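Local coordinates for shikimate dehydrogenase (NADP(+)) (Thermotoga maritima, PDB 3U62), which probably catalyses the reversible NADPH-linked reduction of 3-dehydroshikimate to shikimate, a step of the pathway to chorismate and the aromatic amino acids, at residues Leu193-Asp198 / His217-Asn222; Glu109-Val114 / Ala167-Asn172; Gly180-Val185 / Asp203-Val208. All coordinates share one frame; numbering follows the deposited sequence.

All three contacts belong to the parallel sheet of the nucleotide-binding domain or to the helix and loop beside it. Interactions 1 and 2, with centres about 10 Å apart, abut where strand 169-172 borders strand 195-198; there Phe171 and Tyr197 stack, and Tyr197 CG comes within 3.4 Å of Phe171 CE2. Interaction 3, about 12 Å from interaction 1 and 15 Å from interaction 2 between centres, brings a loop against helix 205-213 beside this sheet. Asp198 OD2 hydrogen-bonds Thr204 OG1 at 2.7 Å, joining 1 to 3. The C-terminal ends of the strands lead toward the predicted NADP(+) site, including Gly115, Val199 and Gly221.

Interaction 1 of 3, residues Leu193-Asp198 / His217-Asn222; sequences LSLVYD and HIIKGN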
loop_
_atom_site.group_PDB
_atom_site.type_symbol
_atom_site.label_atom_id
_atom_site.label_comp_id
_atom_site.label_asym_id
_atom_site.label_seq_id
_atom_site.Cartn_x
_atom_site.Cartn_y
_atom_site.Cartn_z
ATOM N N LEU A 193 -18.959 -10.899 5.273
ATOM C CA LEU A 193 -18.165 -9.681 5.384
ATOM C C LEU A 193 -18.887 -8.546 4.665
ATOM O O LEU A 193 -19.588 -8.775 3.673
ATOM C CB LEU A 193 -16.772 -9.871 4.777
ATOM C CG LEU A 193 -15.798 -10.859 5.430
ATOM C CD1 LEU A 193 -14.615 -11.104 4.513
ATOM C CD2 LEU A 193 -15.322 -10.378 6.797
ATOM N N SER A 194 -18.717 -7.328 5.168
ATOM C CA SER A 194 -19.258 -6.146 4.504
ATOM C C SER A 194 -18.210 -5.457 3.631
ATOM O O SER A 194 -18.554 -4.676 2.741
ATOM C CB SER A 194 -19.842 -5.164 5.524
ATOM O OG SER A 194 -18.848 -4.735 6.452
ATOM N N LEU A 195 -16.937 -5.749 3.891
ATOM C CA LEU A 195 -15.836 -5.190 3.110
ATOM C C LEU A 195 -14.730 -6.209 2.862
ATOM O O LEU A 195 -14.229 -6.840 3.795
ATOM C CB LEU A 195 -15.257 -3.944 3.798
ATOM C CG LEU A 195 -13.972 -3.314 3.235
ATOM C CD1 LEU A 195 -14.197 -2.678 1.868
ATOM C CD2 LEU A 195 -13.405 -2.295 4.210
ATOM N N VAL A 196 -14.372 -6.370 1.591
ATOM C CA VAL A 196 -13.162 -7.089 1.202
ATOM C C VAL A 196 -12.264 -6.101 0.463
ATOM O O VAL A 196 -12.643 -5.550 -0.575
ATOM C CB VAL A 196 -13.468 -8.332 0.328
ATOM C CG1 VAL A 196 -12.186 -8.908 -0.274
ATOM C CG2 VAL A 196 -14.195 -9.396 1.146
ATOM N N TYR A 197 -11.080 -5.876 1.023
ATOM C CA TYR A 197 -10.150 -4.877 0.523
ATOM C C TYR A 197 -8.827 -5.559 0.208
ATOM O O TYR A 197 -8.270 -6.267 1.049
ATOM C CB TYR A 197 -9.962 -3.790 1.586
ATOM C CG TYR A 197 -9.265 -2.519 1.138
ATOM C CD1 TYR A 197 -9.969 -1.318 1.037
ATOM C CD2 TYR A 197 -7.899 -2.505 0.856
ATOM C CE1 TYR A 197 -9.335 -0.141 0.644
ATOM C CE2 TYR A 197 -7.256 -1.336 0.461
ATOM C CZ TYR A 197 -7.979 -0.160 0.358
ATOM O OH TYR A 197 -7.344 0.996 -0.033
ATOM N N ASP A 198 -8.334 -5.354 -1.007
ATOM C CA ASP A 198 -7.061 -5.927 -1.424
ATOM C C ASP A 198 -6.159 -4.805 -1.916
ATOM O O ASP A 198 -6.554 -4.023 -2.781
ATOM C CB ASP A 198 -7.285 -6.966 -2.529
ATOM C CG ASP A 198 -6.157 -7.984 -2.625
ATOM O OD1 ASP A 198 -4.985 -7.623 -2.384
ATOM O OD2 ASP A 198 -6.447 -9.155 -2.955
ATOM N N HIS A 217 -18.993 -4.148 -0.202
ATOM C CA HIS A 217 -17.895 -3.380 -0.777
ATOM C C HIS A 217 -16.690 -4.260 -1.051
ATOM O O HIS A 217 -16.163 -4.919 -0.151
ATOM C CB HIS A 217 -17.488 -2.225 0.134
ATOM C CG HIS A 217 -18.561 -1.204 0.336
ATOM N ND1 HIS A 217 -19.117 -0.485 -0.701
ATOM C CD2 HIS A 217 -19.157 -0.755 1.467
ATOM C CE1 HIS A 217 -20.022 0.347 -0.219
ATOM N NE2 HIS A 217 -20.066 0.201 1.093
ATOM N N ILE A 218 -16.267 -4.268 -2.310
ATOM C CA ILE A 218 -15.078 -4.993 -2.729
ATOM C C ILE A 218 -14.147 -4.003 -3.413
ATOM O O ILE A 218 -14.407 -3.558 -4.538
ATOM C CB ILE A 218 -15.424 -6.173 -3.660
ATOM C CG1 ILE A 218 -16.416 -7.112 -2.968
ATOM C CG2 ILE A 218 -14.161 -6.934 -4.056
ATOM C CD1 ILE A 218 -17.363 -7.828 -3.917
ATOM N N ILE A 219 -13.070 -3.652 -2.718
ATOM C CA ILE A 219 -12.172 -2.599 -3.172
ATOM C C ILE A 219 -10.778 -3.163 -3.445
ATOM O O ILE A 219 -10.135 -3.712 -2.548
ATOM C CB ILE A 219 -12.108 -1.431 -2.143
ATOM C CG1 ILE A 219 -13.507 -0.835 -1.925
ATOM C CG2 ILE A 219 -11.132 -0.352 -2.606
ATOM C CD1 ILE A 219 -13.655 0.010 -0.650
ATOM N N LYS A 220 -10.330 -3.036 -4.694
ATOM C CA LYS A 220 -8.971 -3.420 -5.076
ATOM C C LYS A 220 -8.007 -2.269 -4.808
ATOM O O LYS A 220 -8.417 -1.195 -4.362
ATOM C CB LYS A 220 -8.890 -3.810 -6.556
ATOM C CG LYS A 220 -9.886 -4.855 -7.026
ATOM C CD LYS A 220 -9.640 -5.207 -8.491
ATOM C CE LYS A 220 -9.929 -4.033 -9.429
ATOM N NZ LYS A 220 -9.611 -4.368 -10.845
ATOM N N GLY A 221 -6.729 -2.492 -5.099
ATOM C CA GLY A 221 -5.680 -1.529 -4.775
ATOM C C GLY A 221 -5.586 -0.297 -5.657
ATOM O O GLY A 221 -4.721 0.553 -5.434
ATOM N N ASN A 222 -6.468 -0.190 -6.651
ATOM C CA ASN A 222 -6.416 0.923 -7.601
ATOM C C ASN A 222 -6.737 2.293 -6.995
ATOM O O ASN A 222 -6.104 3.289 -7.360
ATOM C CB ASN A 222 -7.282 0.648 -8.837
ATOM C CG ASN A 222 -8.747 0.431 -8.499
ATOM O OD1 ASN A 222 -9.089 -0.088 -7.434
ATOM N ND2 ASN A 222 -9.625 0.824 -9.415
HETATM O O HOH W 1 -8.036 1.003 -2.752
#
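Ile219 divides its two branches between Tyr197 and Leu195, and the way these side chains cross shows how a parallel pair of strands interlocks on one face of a sheet. The CG2 methyl, anti to its own backbone N, lies 3.7 Å from Tyr197 CE1, while Ile219 CB faces the neighbouring ring atom CD1. The other branch starts beside the backbone N (chi1 -59°) and ends in CD1, 3.7 Å from Leu195 CD1. That same leucine methyl also meets His217 CB at 3.7 Å, so that it touches both Ile219 and His217. Over one face of the tyrosine ring sits Ile219 O, 4.0 Å above its plane and displaced toward the rim.

The ring is held at its far end as well. A water 2.8 Å from Tyr197 OH donates to Lys220 O, and the hydroxyl has a further hydrogen bond to Ser101 OG, so the hydroxyl end of the ring is tied down by two partners. Beneath the side chains the backbones run parallel: Val196 N donates to His217 O, and Ile219 N returns the bond to Val196 O, each at 2.9 Å. Val196 and Ile218 point to the other face.

Strand 217-219 forms the edge of the sheet within this chain, with strand 195-198 between it and strand 169-172. The two are the strands of a beta-alpha-beta unit whose crossover helix, 205-213, packs on Val196 and Ile218, whereas Ile219 on the other face touches Leu102.

Interaction 2 of 3, residues Glu109-Val114 / Ala167-Asn172; sequences EPVVVV and AKSLFN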
loop_
_atom_site.group_PDB
_atom_site.type_symbol
_atom_site.label_atom_id
_atom_site.label_comp_id
_atom_site.label_asym_id
_atom_site.label_seq_id
_atom_site.Cartn_x
_atom_site.Cartn_y
_atom_site.Cartn_z
ATOM N N GLU A 109 -16.569 -3.437 12.016
ATOM C CA GLU A 109 -15.621 -4.176 12.846
ATOM C C GLU A 109 -16.230 -5.474 13.366
ATOM O O GLU A 109 -17.455 -5.587 13.449
ATOM C CB GLU A 109 -15.183 -3.317 14.029
ATOM C CG GLU A 109 -14.453 -2.050 13.640
ATOM C CD GLU A 109 -14.202 -1.143 14.824
ATOM O OE1 GLU A 109 -14.486 0.068 14.712
ATOM O OE2 GLU A 109 -13.724 -1.632 15.871
ATOM N N PRO A 110 -15.385 -6.462 13.735
ATOM C CA PRO A 110 -13.914 -6.476 13.718
ATOM C C PRO A 110 -13.314 -6.443 12.317
ATOM O O PRO A 110 -13.954 -6.865 11.350
ATOM C CB PRO A 110 -13.571 -7.807 14.394
ATOM C CG PRO A 110 -14.781 -8.148 15.193
ATOM C CD PRO A 110 -15.919 -7.685 14.356
ATOM N N VAL A 111 -12.085 -5.942 12.231
ATOM C CA VAL A 111 -11.358 -5.852 10.971
ATOM C C VAL A 111 -10.154 -6.787 11.003
ATOM O O VAL A 111 -9.345 -6.737 11.934
ATOM C CB VAL A 111 -10.882 -4.403 10.697
ATOM C CG1 VAL A 111 -10.150 -4.319 9.367
ATOM C CG2 VAL A 111 -12.059 -3.436 10.713
ATOM N N VAL A 112 -10.045 -7.643 9.990
ATOM C CA VAL A 112 -8.883 -8.516 9.833
ATOM C C VAL A 112 -7.924 -7.907 8.808
ATOM O O VAL A 112 -8.331 -7.528 7.706
ATOM C CB VAL A 112 -9.287 -9.956 9.403
ATOM C CG1 VAL A 112 -8.056 -10.811 9.121
ATOM C CG2 VAL A 112 -10.131 -10.613 10.482
ATOM N N VAL A 113 -6.655 -7.809 9.195
ATOM C CA VAL A 113 -5.595 -7.338 8.311
ATOM C C VAL A 113 -4.622 -8.491 8.073
ATOM O O VAL A 113 -4.010 -8.998 9.016
ATOM C CB VAL A 113 -4.848 -6.119 8.915
ATOM C CG1 VAL A 113 -3.700 -5.680 8.012
ATOM C CG2 VAL A 113 -5.809 -4.959 9.152
ATOM N N VAL A 114 -4.495 -8.914 6.817
ATOM C CA VAL A 114 -3.586 -10.003 6.458
ATOM C C VAL A 114 -2.218 -9.430 6.098
ATOM O O VAL A 114 -2.099 -8.614 5.182
ATOM C CB VAL A 114 -4.127 -10.870 5.293
ATOM C CG1 VAL A 114 -3.246 -12.098 5.077
ATOM C CG2 VAL A 114 -5.561 -11.295 5.559
ATOM N N ALA A 167 -15.390 -11.740 11.808
ATOM C CA ALA A 167 -15.096 -10.361 11.419
ATOM C C ALA A 167 -16.105 -9.798 10.422
ATOM O O ALA A 167 -16.927 -10.535 9.869
ATOM C CB ALA A 167 -13.687 -10.267 10.856
ATOM N N LYS A 168 -16.031 -8.487 10.197
ATOM C CA LYS A 168 -16.910 -7.810 9.245
ATOM C C LYS A 168 -16.156 -7.178 8.074
ATOM O O LYS A 168 -16.747 -6.920 7.024
ATOM C CB LYS A 168 -17.775 -6.762 9.954
ATOM C CG LYS A 168 -18.827 -7.355 10.878
ATOM C CD LYS A 168 -19.890 -6.334 11.241
ATOM C CE LYS A 168 -20.920 -6.930 12.185
ATOM N NZ LYS A 168 -22.068 -6.004 12.409
ATOM N N SER A 169 -14.860 -6.933 8.254
ATOM C CA SER A 169 -14.015 -6.405 7.180
ATOM C C SER A 169 -12.709 -7.181 7.064
ATOM O O SER A 169 -12.139 -7.607 8.071
ATOM C CB SER A 169 -13.719 -4.920 7.397
ATOM O OG SER A 169 -14.915 -4.156 7.419
ATOM N N LEU A 170 -12.246 -7.356 5.829
ATOM C CA LEU A 170 -10.993 -8.053 5.551
ATOM C C LEU A 170 -10.103 -7.238 4.613
ATOM O O LEU A 170 -10.546 -6.793 3.551
ATOM C CB LEU A 170 -11.269 -9.436 4.947
ATOM C CG LEU A 170 -10.084 -10.282 4.462
ATOM C CD1 LEU A 170 -9.212 -10.736 5.623
ATOM C CD2 LEU A 170 -10.570 -11.478 3.667
ATOM N N PHE A 171 -8.850 -7.051 5.022
ATOM C CA PHE A 171 -7.837 -6.380 4.215
ATOM C C PHE A 171 -6.703 -7.351 3.911
ATOM O O PHE A 171 -6.078 -7.880 4.838
ATOM C CB PHE A 171 -7.247 -5.177 4.967
ATOM C CG PHE A 171 -8.167 -3.987 5.068
ATOM C CD1 PHE A 171 -9.262 -4.003 5.927
ATOM C CD2 PHE A 171 -7.912 -2.833 4.334
ATOM C CE1 PHE A 171 -10.107 -2.899 6.032
ATOM C CE2 PHE A 171 -8.753 -1.722 4.434
ATOM C CZ PHE A 171 -9.851 -1.758 5.285
ATOM N N ASN A 172 -6.436 -7.599 2.631
ATOM C CA ASN A 172 -5.184 -8.247 2.255
ATOM C C ASN A 172 -4.133 -7.190 1.962
ATOM O O ASN A 172 -4.345 -6.316 1.117
ATOM C CB ASN A 172 -5.329 -9.167 1.042
ATOM C CG ASN A 172 -3.980 -9.675 0.540
ATOM O OD1 ASN A 172 -3.604 -9.458 -0.613
ATOM N ND2 ASN A 172 -3.231 -10.338 1.419
#
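Val111-Val114 and Ser169-Asn172 run side by side as parallel strands, their axes 4.7 Å apart at closest approach and inclined by 13°. They are central strands of a Rossmann-type sheet, and they illustrate its usual break in chain order: strand 111-114 is the first strand of this sheet along the chain and leads into the glycine-rich turn at Gly115, yet strand 169-172, its neighbour, arrives only after two further strands. The backbone ladder alternates in the parallel manner. Val112 N donates to Ser169 O, Val112 O accepts from Phe171 N, and Val114 N closes the row on Phe171 O at 2.7 Å.

On the face of Val111, the Phe171 ring stands beside the CG1 methyl, which lies 3.6 Å from both CD1 and CE1. The phenylalanine CG is anti to its carbonyl carbon (chi1 -73°), beside the backbone N, and the ring's edge lies near Val112 O. Helix 118-129 packs over this face through Val123 and Leu127.

The reverse face carries Val112, Leu170 and Val114. Here Leu170 CD1 touches both valines, 3.7 Å from Val112 CG1 and an equal distance from Val114 CG2. The other methyl of Val112, CG2, turns back along the strand to Ala167 CB, and Leu160 of helix 160-165 adds its side chain to both valines.

At the start of the strands, Pro110 follows a cis peptide bond, and its carbonyl oxygen accepts two hydrogen bonds in the carbonyl plane: the nearly straight one from Lys168 N is 2.9 Å long, that from Ser169 N 3.2 Å.

Interaction 3 of 3, residues Gly180-Val185 / Asp203-Val208; sequences GEELPV and DTPLVV
The N-terminal turn of helix 205-213 receives the loop 180-185 on Pro205, the first residue of the helix, whose ring meets two successive carbonyl groups. Pro205 CG is 3.4 Å from Gly180 O and equally close to Glu181 O, so the CG corner of the pyrrolidine rests against both carbonyl oxygens. Beside it, Glu182 crosses the ring with its aliphatic stem, CG lying 3.8 Å from Pro205 CB.

The next helical residue uses its backbone instead. Leu206 N donates to a water at 3.0 Å, and this water in turn donates to Glu181 O, bridging loop and helix where a first-turn N-H has no helical carbonyl to bind. One residue further on, Val207 N is capped, weakly, by Thr204 OG1 at the N-cap.

This helix is the crossover of the beta-alpha-beta unit formed with strands 195-198 and 217-219. Leu206 CG is anti to its backbone N (chi1 175°), and from there the side chain reaches the sheet, touching Val196 and Leu170. An alanine in place of Pro205 would retain CB beside Glu182 but lose CG and CD, and would probably open a gap beside Gly180 O and Glu181 O that lets the loop shift against the helix.

Deeper in the contact Leu183 CD1 meets Leu206 CD2 at 4.1 Å, methyl to methyl, with Leu160 and Asn172 also touching the Leu183 side chain. That side chain lies about 7 Å from the side chain of Arg140, which is predicted to bind NADP(+). Beyond it, the loop bends in an inverse gamma turn centred on Pro184, closed by Val185 N on Leu183 O at 2.8 Å.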
loop_
_atom_site.group_PDB
_atom_site.type_symbol
_atom_site.label_atom_id
_atom_site.label_comp_id
_atom_site.label_asym_id
_atom_site.label_seq_id
_atom_site.Cartn_x
_atom_site.Cartn_y
_atom_site.Cartn_z
ATOM N N GLY A 180 -1.803 -15.106 -8.666
ATOM C CA GLY A 180 -3.015 -15.925 -8.672
ATOM C C GLY A 180 -3.185 -16.852 -7.481
ATOM O O GLY A 180 -4.000 -17.777 -7.529
ATOM N N GLU A 181 -2.423 -16.611 -6.414
ATOM C CA GLU A 181 -2.496 -17.440 -5.205
ATOM C C GLU A 181 -3.748 -17.133 -4.388
ATOM O O GLU A 181 -4.274 -16.017 -4.427
ATOM C CB GLU A 181 -1.250 -17.268 -4.319
ATOM C CG GLU A 181 0.091 -17.397 -5.036
ATOM C CD GLU A 181 0.675 -16.049 -5.430
ATOM O OE1 GLU A 181 -0.096 -15.130 -5.780
ATOM O OE2 GLU A 181 1.918 -15.912 -5.397
ATOM N N GLU A 182 -4.210 -18.136 -3.645
ATOM C CA GLU A 182 -5.380 -18.004 -2.782
ATOM C C GLU A 182 -4.981 -17.964 -1.313
ATOM O O GLU A 182 -4.030 -18.633 -0.901
ATOM C CB GLU A 182 -6.344 -19.170 -3.002
ATOM C CG GLU A 182 -6.965 -19.232 -4.385
ATOM C CD GLU A 182 -7.900 -20.414 -4.553
ATOM O OE1 GLU A 182 -8.733 -20.660 -3.652
ATOM O OE2 GLU A 182 -7.808 -21.098 -5.594
ATOM N N LEU A 183 -5.715 -17.178 -0.530
ATOM C CA LEU A 183 -5.557 -17.168 0.920
ATOM C C LEU A 183 -6.398 -18.285 1.541
ATOM O O LEU A 183 -7.461 -18.625 1.012
ATOM C CB LEU A 183 -5.963 -15.806 1.498
ATOM C CG LEU A 183 -4.989 -14.636 1.299
ATOM C CD1 LEU A 183 -5.700 -13.308 1.518
ATOM C CD2 LEU A 183 -3.776 -14.756 2.220
ATOM N N PRO A 184 -5.927 -18.864 2.664
ATOM C CA PRO A 184 -6.672 -19.934 3.335
ATOM C C PRO A 184 -7.906 -19.418 4.084
ATOM O O PRO A 184 -7.912 -19.348 5.318
ATOM C CB PRO A 184 -5.640 -20.528 4.302
ATOM C CG PRO A 184 -4.695 -19.415 4.574
ATOM C CD PRO A 184 -4.628 -18.601 3.317
ATOM N N VAL A 185 -8.938 -19.058 3.326
ATOM C CA VAL A 185 -10.193 -18.564 3.888
ATOM C C VAL A 185 -11.378 -19.088 3.069
ATOM O O VAL A 185 -11.355 -19.063 1.835
ATOM C CB VAL A 185 -10.202 -17.007 4.028
ATOM C CG1 VAL A 185 -9.996 -16.312 2.678
ATOM C CG2 VAL A 185 -11.475 -16.515 4.716
ATOM N N ASP A 203 -7.335 -7.696 -10.232
ATOM C CA ASP A 203 -8.182 -8.773 -9.715
ATOM C C ASP A 203 -7.360 -9.923 -9.152
ATOM O O ASP A 203 -6.455 -10.445 -9.813
ATOM C CB ASP A 203 -9.122 -9.306 -10.802
ATOM C CG ASP A 203 -10.346 -8.430 -11.015
ATOM O OD1 ASP A 203 -10.497 -7.394 -10.332
ATOM O OD2 ASP A 203 -11.172 -8.786 -11.883
ATOM N N THR A 204 -7.675 -10.291 -7.917
ATOM C CA THR A 204 -7.074 -11.440 -7.259
ATOM C C THR A 204 -8.166 -12.473 -7.015
ATOM O O THR A 204 -9.353 -12.134 -7.067
ATOM C CB THR A 204 -6.451 -11.045 -5.904
ATOM O OG1 THR A 204 -7.452 -10.446 -5.070
ATOM C CG2 THR A 204 -5.311 -10.060 -6.101
ATOM N N PRO A 205 -7.781 -13.739 -6.754
ATOM C CA PRO A 205 -8.780 -14.739 -6.378
ATOM C C PRO A 205 -9.682 -14.288 -5.220
ATOM O O PRO A 205 -10.878 -14.583 -5.233
ATOM C CB PRO A 205 -7.927 -15.938 -5.967
ATOM C CG PRO A 205 -6.715 -15.823 -6.819
ATOM C CD PRO A 205 -6.444 -14.342 -6.917
ATOM N N LEU A 206 -9.111 -13.580 -4.243
ATOM C CA LEU A 206 -9.876 -13.045 -3.114
ATOM C C LEU A 206 -10.983 -12.089 -3.567
ATOM O O LEU A 206 -12.132 -12.211 -3.135
ATOM C CB LEU A 206 -8.950 -12.348 -2.106
ATOM C CG LEU A 206 -9.587 -11.630 -0.907
ATOM C CD1 LEU A 206 -10.273 -12.609 0.042
ATOM C CD2 LEU A 206 -8.548 -10.806 -0.166
ATOM N N VAL A 207 -10.623 -11.146 -4.438
ATOM C CA VAL A 207 -11.563 -10.163 -4.979
ATOM C C VAL A 207 -12.662 -10.846 -5.799
ATOM O O VAL A 207 -13.847 -10.539 -5.638
ATOM C CB VAL A 207 -10.825 -9.086 -5.825
ATOM C CG1 VAL A 207 -11.800 -8.252 -6.647
ATOM C CG2 VAL A 207 -9.986 -8.185 -4.926
ATOM N N VAL A 208 -12.254 -11.775 -6.663
ATOM C CA VAL A 208 -13.180 -12.531 -7.507
ATOM C C VAL A 208 -14.159 -13.361 -6.665
ATOM O O VAL A 208 -15.354 -13.407 -6.966
ATOM C CB VAL A 208 -12.418 -13.423 -8.529
ATOM C CG1 VAL A 208 -13.375 -14.329 -9.301
ATOM C CG2 VAL A 208 -11.616 -12.559 -9.497
HETATM O O HOH W 2 -6.210 -14.021 -3.500
#